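PDB 5BMT: uncharacterized protein from Parabacteroides merdae ATCC 43184, which is of unknown function but pairs a predicted OB-type lipoprotein domain with an immunoglobulin-like fold. Local coordinates for residues 123-137 / 165-179. Sequence-based numbering, arbitrary orientation. Where two conformers were deposited one is given.
With EDO (1,2-ethanediol), chain G.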
loop_
_atom_site.group_PDB
_atom_site.type_symbol
_atom_site.label_atom_id
_atom_site.label_comp_id
_atom_site.label_asym_id
_atom_site.label_seq_id
_atom_site.Cartn_x
_atom_site.Cartn_y
_atom_site.Cartn_z
ATOM N N ILE A 123 2.093 -4.314 3.370
ATOM C CA ILE A 123 1.612 -5.470 4.107
ATOM C C ILE A 123 2.616 -5.868 5.213
ATOM O O ILE A 123 3.428 -6.783 5.036
ATOM C CB ILE A 123 1.288 -6.645 3.166
ATOM C CG1 ILE A 123 0.356 -6.186 1.993
ATOM C CG2 ILE A 123 0.619 -7.771 3.989
ATOM C CD1 ILE A 123 0.037 -7.305 0.993
ATOM N N PRO A 124 2.584 -5.182 6.362
ATOM C CA PRO A 124 3.435 -5.615 7.483
ATOM C C PRO A 124 3.019 -7.016 7.886
ATOM O O PRO A 124 1.802 -7.335 7.926
ATOM C CB PRO A 124 3.144 -4.604 8.592
ATOM C CG PRO A 124 1.858 -3.951 8.224
ATOM C CD PRO A 124 1.716 -4.042 6.733
ATOM N N THR A 125 4.016 -7.866 8.154
ATOM C CA THR A 125 3.815 -9.252 8.550
ATOM C C THR A 125 4.432 -9.436 9.923
ATOM O O THR A 125 5.415 -8.745 10.239
ATOM C CB THR A 125 4.428 -10.177 7.490
ATOM O OG1 THR A 125 3.973 -9.744 6.203
ATOM C CG2 THR A 125 4.066 -11.645 7.698
ATOM N N PHE A 126 3.864 -10.347 10.726
ATOM C CA PHE A 126 4.331 -10.621 12.064
ATOM C C PHE A 126 4.525 -12.090 12.286
ATOM O O PHE A 126 3.652 -12.889 11.921
ATOM C CB PHE A 126 3.309 -10.103 13.090
ATOM C CG PHE A 126 3.072 -8.620 12.990
ATOM C CD1 PHE A 126 2.140 -8.108 12.091
ATOM C CD2 PHE A 126 3.849 -7.727 13.718
ATOM C CE1 PHE A 126 1.964 -6.734 11.954
ATOM C CE2 PHE A 126 3.677 -6.349 13.571
ATOM C CZ PHE A 126 2.753 -5.867 12.665
ATOM N N THR A 127 5.601 -12.449 13.010
ATOM C CA THR A 127 5.853 -13.843 13.409
ATOM C C THR A 127 4.611 -14.379 14.121
ATOM O O THR A 127 4.134 -15.461 13.797
ATOM C CB THR A 127 7.107 -13.922 14.280
ATOM O OG1 THR A 127 8.218 -13.433 13.541
ATOM C CG2 THR A 127 7.384 -15.347 14.788
ATOM N N SER A 128 4.092 -13.603 15.087
ATOM C CA SER A 128 2.882 -13.964 15.806
ATOM C C SER A 128 2.150 -12.739 16.273
ATOM O O SER A 128 2.755 -11.698 16.532
ATOM C CB SER A 128 3.180 -14.875 16.999
ATOM O OG SER A 128 3.903 -14.232 18.028
ATOM N N VAL A 129 0.827 -12.857 16.315
ATOM C CA VAL A 129 -0.073 -11.867 16.909
ATOM C C VAL A 129 -1.127 -12.614 17.690
ATOM O O VAL A 129 -1.313 -13.824 17.488
ATOM C CB VAL A 129 -0.747 -10.899 15.893
ATOM C CG1 VAL A 129 0.272 -10.118 15.058
ATOM C CG2 VAL A 129 -1.738 -11.640 14.989
ATOM N N LEU A 130 -1.879 -11.894 18.515
ATOM C CA LEU A 130 -3.024 -12.501 19.168
ATOM C C LEU A 130 -4.259 -12.185 18.359
ATOM O O LEU A 130 -4.263 -11.236 17.568
ATOM C CB LEU A 130 -3.199 -12.029 20.628
ATOM C CG LEU A 130 -2.136 -12.471 21.634
ATOM C CD1 LEU A 130 -2.544 -12.060 23.071
ATOM C CD2 LEU A 130 -1.927 -14.003 21.604
ATOM N N THR A 131 -5.332 -12.979 18.549
ATOM C CA THR A 131 -6.611 -12.708 17.902
ATOM C C THR A 131 -7.122 -11.353 18.429
ATOM O O THR A 131 -7.007 -11.093 19.619
ATOM C CB THR A 131 -7.576 -13.885 18.201
ATOM O OG1 THR A 131 -7.023 -15.060 17.604
ATOM C CG2 THR A 131 -8.991 -13.648 17.656
ATOM N N ASP A 132 -7.593 -10.470 17.533
ATOM C CA ASP A 132 -8.124 -9.135 17.850
ATOM C C ASP A 132 -7.041 -8.155 18.349
ATOM O O ASP A 132 -7.364 -7.067 18.845
ATOM C CB ASP A 132 -9.305 -9.189 18.835
ATOM C CG ASP A 132 -10.498 -9.965 18.283
ATOM O OD1 ASP A 132 -10.674 -9.987 17.039
ATOM O OD2 ASP A 132 -11.265 -10.526 19.093
ATOM N N GLN A 133 -5.751 -8.502 18.150
ATOM C CA GLN A 133 -4.676 -7.546 18.426
ATOM C C GLN A 133 -4.840 -6.383 17.453
ATOM O O GLN A 133 -5.223 -6.593 16.296
ATOM C CB GLN A 133 -3.300 -8.228 18.236
ATOM C CG GLN A 133 -2.092 -7.298 18.490
ATOM C CD GLN A 133 -0.790 -8.059 18.369
ATOM O OE1 GLN A 133 -0.633 -9.174 18.891
ATOM N NE2 GLN A 133 0.205 -7.422 17.769
ATOM N N LYS A 134 -4.554 -5.161 17.906
ATOM C CA LYS A 134 -4.612 -4.009 17.023
ATOM C C LYS A 134 -3.294 -3.268 17.121
ATOM O O LYS A 134 -2.777 -3.065 18.220
ATOM C CB LYS A 134 -5.782 -3.072 17.379
ATOM C CG LYS A 134 -7.169 -3.719 17.234
ATOM C CD LYS A 134 -7.692 -3.651 15.797
ATOM C CE LYS A 134 -8.987 -4.404 15.611
ATOM N NZ LYS A 134 -8.739 -5.838 15.325
ATOM N N ASN A 135 -2.772 -2.857 15.966
ATOM C CA ASN A 135 -1.526 -2.113 15.889
ATOM C C ASN A 135 -1.751 -0.786 15.222
ATOM O O ASN A 135 -2.700 -0.642 14.432
ATOM C CB ASN A 135 -0.495 -2.879 15.050
ATOM C CG ASN A 135 -0.264 -4.309 15.425
ATOM O OD1 ASN A 135 -0.402 -4.701 16.581
ATOM N ND2 ASN A 135 0.287 -5.069 14.497
ATOM N N THR A 136 -0.840 0.158 15.461
ATOM C CA THR A 136 -0.769 1.392 14.689
ATOM C C THR A 136 0.648 1.469 14.141
ATOM O O THR A 136 1.558 0.762 14.622
ATOM C CB THR A 136 -1.218 2.654 15.403
ATOM O OG1 THR A 136 -0.466 2.794 16.594
ATOM C CG2 THR A 136 -2.751 2.670 15.605
ATOM N N TYR A 137 0.822 2.290 13.127
ATOM C CA TYR A 137 2.060 2.312 12.378
ATOM C C TYR A 137 2.591 3.684 12.132
ATOM O O TYR A 137 1.880 4.681 12.205
ATOM C CB TYR A 137 1.807 1.657 10.985
ATOM C CG TYR A 137 1.388 0.204 11.097
ATOM C CD1 TYR A 137 2.339 -0.813 11.142
ATOM C CD2 TYR A 137 0.037 -0.155 11.207
ATOM C CE1 TYR A 137 1.968 -2.144 11.323
ATOM C CE2 TYR A 137 -0.345 -1.485 11.395
ATOM C CZ TYR A 137 0.626 -2.475 11.442
ATOM O OH TYR A 137 0.271 -3.796 11.643
ATOM N N LYS A 165 1.970 -1.740 19.343
ATOM C CA LYS A 165 0.760 -2.462 19.733
ATOM C C LYS A 165 -0.188 -1.473 20.419
ATOM O O LYS A 165 0.254 -0.743 21.320
ATOM C CB LYS A 165 1.095 -3.646 20.663
ATOM C CG LYS A 165 -0.046 -4.669 20.775
ATOM C CD LYS A 165 0.186 -5.711 21.886
ATOM C CE LYS A 165 1.412 -6.563 21.697
ATOM N NZ LYS A 165 1.532 -7.576 22.789
ATOM N N ARG A 166 -1.465 -1.438 19.984
ATOM C CA ARG A 166 -2.443 -0.541 20.619
ATOM C C ARG A 166 -3.474 -1.317 21.445
ATOM O O ARG A 166 -3.950 -0.784 22.455
ATOM C CB ARG A 166 -3.145 0.349 19.590
ATOM C CG ARG A 166 -2.188 1.255 18.799
ATOM C CD ARG A 166 -1.545 2.409 19.590
ATOM N NE ARG A 166 -2.523 3.402 20.046
ATOM C CZ ARG A 166 -2.952 4.436 19.327
ATOM N NH1 ARG A 166 -2.471 4.651 18.108
ATOM N NH2 ARG A 166 -3.819 5.297 19.844
ATOM N N GLU A 167 -3.814 -2.556 21.049
ATOM C CA GLU A 167 -4.736 -3.435 21.801
ATOM C C GLU A 167 -4.109 -4.809 21.853
ATOM O O GLU A 167 -3.648 -5.301 20.824
ATOM C CB GLU A 167 -6.140 -3.490 21.177
ATOM C CG GLU A 167 -6.902 -2.170 21.213
ATOM C CD GLU A 167 -8.226 -2.123 20.470
ATOM O OE1 GLU A 167 -9.017 -3.087 20.586
ATOM O OE2 GLU A 167 -8.496 -1.092 19.811
ATOM N N GLU A 168 -4.080 -5.424 23.042
ATOM C CA GLU A 168 -3.426 -6.706 23.301
ATOM C C GLU A 168 -4.033 -7.879 22.538
ATOM O O GLU A 168 -3.290 -8.699 21.998
ATOM C CB GLU A 168 -3.457 -6.996 24.814
ATOM C CG GLU A 168 -2.811 -8.310 25.252
ATOM C CD GLU A 168 -1.308 -8.463 25.117
ATOM O OE1 GLU A 168 -0.627 -7.481 24.743
ATOM O OE2 GLU A 168 -0.810 -9.574 25.406
ATOM N N GLY A 169 -5.353 -7.947 22.476
ATOM C CA GLY A 169 -6.013 -9.088 21.862
ATOM C C GLY A 169 -6.077 -10.271 22.820
ATOM O O GLY A 169 -5.760 -10.145 24.013
ATOM N N LYS A 170 -6.439 -11.453 22.294
ATOM C CA LYS A 170 -6.616 -12.663 23.114
ATOM C C LYS A 170 -6.230 -13.936 22.359
ATOM O O LYS A 170 -5.999 -13.894 21.153
ATOM C CB LYS A 170 -8.099 -12.748 23.548
ATOM C CG LYS A 170 -9.082 -12.777 22.376
ATOM C CD LYS A 170 -10.541 -12.780 22.810
ATOM C CE LYS A 170 -11.455 -12.840 21.610
ATOM N NZ LYS A 170 -12.888 -12.789 22.001
ATOM N N ALA A 171 -6.245 -15.086 23.061
ATOM C CA ALA A 171 -5.961 -16.384 22.452
ATOM C C ALA A 171 -7.042 -16.735 21.407
ATOM O O ALA A 171 -8.168 -16.246 21.519
ATOM C CB ALA A 171 -5.883 -17.459 23.538
ATOM N N PRO A 172 -6.721 -17.478 20.323
ATOM C CA PRO A 172 -5.434 -18.117 20.014
ATOM C C PRO A 172 -4.443 -17.196 19.292
ATOM O O PRO A 172 -4.802 -16.138 18.769
ATOM C CB PRO A 172 -5.856 -19.274 19.100
ATOM C CG PRO A 172 -7.011 -18.707 18.327
ATOM C CD PRO A 172 -7.741 -17.809 19.304
ATOM N N THR A 173 -3.188 -17.640 19.266
ATOM C CA THR A 173 -2.101 -16.986 18.543
ATOM C C THR A 173 -2.230 -17.293 17.049
ATOM O O THR A 173 -2.561 -18.435 16.669
ATOM C CB THR A 173 -0.757 -17.484 19.107
ATOM O OG1 THR A 173 -0.704 -17.177 20.507
ATOM C CG2 THR A 173 0.455 -16.890 18.393
ATOM N N ILE A 174 -1.967 -16.265 16.217
ATOM C CA ILE A 174 -1.955 -16.372 14.761
ATOM C C ILE A 174 -0.508 -16.213 14.320
ATOM O O ILE A 174 0.154 -15.242 14.710
ATOM C CB ILE A 174 -2.890 -15.335 14.062
ATOM C CG1 ILE A 174 -4.352 -15.449 14.549
ATOM C CG2 ILE A 174 -2.807 -15.441 12.526
ATOM C CD1 ILE A 174 -5.209 -14.156 14.352
ATOM N N SER A 175 -0.005 -17.167 13.520
ATOM C CA SER A 175 1.357 -17.098 12.990
ATOM C C SER A 175 1.399 -16.457 11.624
ATOM O O SER A 175 0.458 -16.623 10.847
ATOM C CB SER A 175 1.947 -18.499 12.877
ATOM O OG SER A 175 2.126 -19.071 14.160
ATOM N N ASN A 176 2.503 -15.745 11.308
ATOM C CA ASN A 176 2.719 -15.100 9.999
ATOM C C ASN A 176 1.520 -14.258 9.594
ATOM O O ASN A 176 1.056 -14.295 8.442
ATOM C CB ASN A 176 3.024 -16.164 8.901
ATOM C CG ASN A 176 4.162 -17.075 9.266
ATOM O OD1 ASN A 176 5.177 -16.637 9.827
ATOM N ND2 ASN A 176 3.963 -18.392 9.110
ATOM N N ALA A 177 1.039 -13.465 10.552
ATOM C CA ALA A 177 -0.138 -12.640 10.356
ATOM C C ALA A 177 0.186 -11.441 9.535
ATOM O O ALA A 177 1.272 -10.882 9.664
ATOM C CB ALA A 177 -0.688 -12.206 11.707
HETATM N N MSE A 178 -0.757 -11.044 8.686
HETATM C CA MSE A 178 -0.584 -9.903 7.798
HETATM C C MSE A 178 -1.586 -8.823 8.133
HETATM O O MSE A 178 -2.725 -9.130 8.484
HETATM C CB MSE A 178 -0.728 -10.332 6.338
HETATM C CG MSE A 178 0.400 -11.267 5.901
HETATM SE SE MSE A 178 0.181 -12.118 4.159
HETATM C CE MSE A 178 -1.775 -11.998 3.971
ATOM N N ASP A 179 -1.161 -7.567 8.054
ATOM C CA ASP A 179 -2.032 -6.428 8.382
ATOM C C ASP A 179 -1.918 -5.339 7.309
ATOM O O ASP A 179 -1.292 -4.295 7.536
ATOM C CB ASP A 179 -1.658 -5.859 9.759
ATOM C CG ASP A 179 -2.635 -4.846 10.357
ATOM O OD1 ASP A 179 -3.789 -4.755 9.863
ATOM O OD2 ASP A 179 -2.268 -4.177 11.356
HETATM C C1 EDO G . -2.035 -20.571 21.482
HETATM O O1 EDO G . -2.677 -20.278 20.248
HETATM C C2 EDO G . -3.017 -20.386 22.672
HETATM O O2 EDO G . -4.224 -21.089 22.432
HETATM O O HOH W 1 5.050 -17.956 14.393
HETATM O O HOH W 2 -9.032 -5.786 20.534
HETATM O O HOH W 3 -0.652 -9.173 21.740
HETATM O O HOH W 4 -4.006 -3.682 13.490
#
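Val129 lays its CG2 methyl against the CB of Ala177, 3.5 Å away, a tight pair. The same methyl reaches CB of Ile174, its direct partner across the strands. With chi1 at -58°, CG2 sits between the backbone N and the carbonyl carbon, which turns it to both neighbours. Main-chain bonds run in both directions between Val129 and Ile174. Thr131 carries the pairing on: its OG1 donates to Pro172 O at 2.7 Å, while CD of Pro172, which follows a cis peptide bond, also packs against that hydroxyl. The antiparallel pairing belongs to a large mixed β-sheet, consistent with an immunoglobulin-like fold, and the first segment turns a corner at Thr127. A type II β-turn from Leu130 to Gln133 leads the first segment back. There, Lys134 faces both Arg166 and Glu167, a classic β bulge. Lys134 O accepts both of their N-H groups, that of Arg166 at 2.7 Å. Gly169 lies against the turn, where a CB would clash with Thr131 O. A line of hydrogen bonds through side chains runs from the turn to Asp179. Leu130 N donates to Gln133 OE1, from above the amide carbonyl plane. Gln133 NE2 then meets a lone pair of Asn135 OD1 at 3.0 Å, almost straight at 176°. This holds the two amides in place. Asn135 ND2 donates to Tyr137 OH at 3.1 Å, and the hydroxyl in turn donates to Asp179 OD2 at 2.6 Å. The carboxylate oxygen is met on its anti side, at the edge of the ring. Water 4 also donates to Asp179 OD2. A phenylalanine in place of Tyr137 would probably leave the Asn135 amide without its acceptor and Asp179 OD2 without this donor. One residue before Tyr137, one of two Arg166 conformers brings NH1 to Thr136 OG1 at 3.1 Å, within the guanidinium plane.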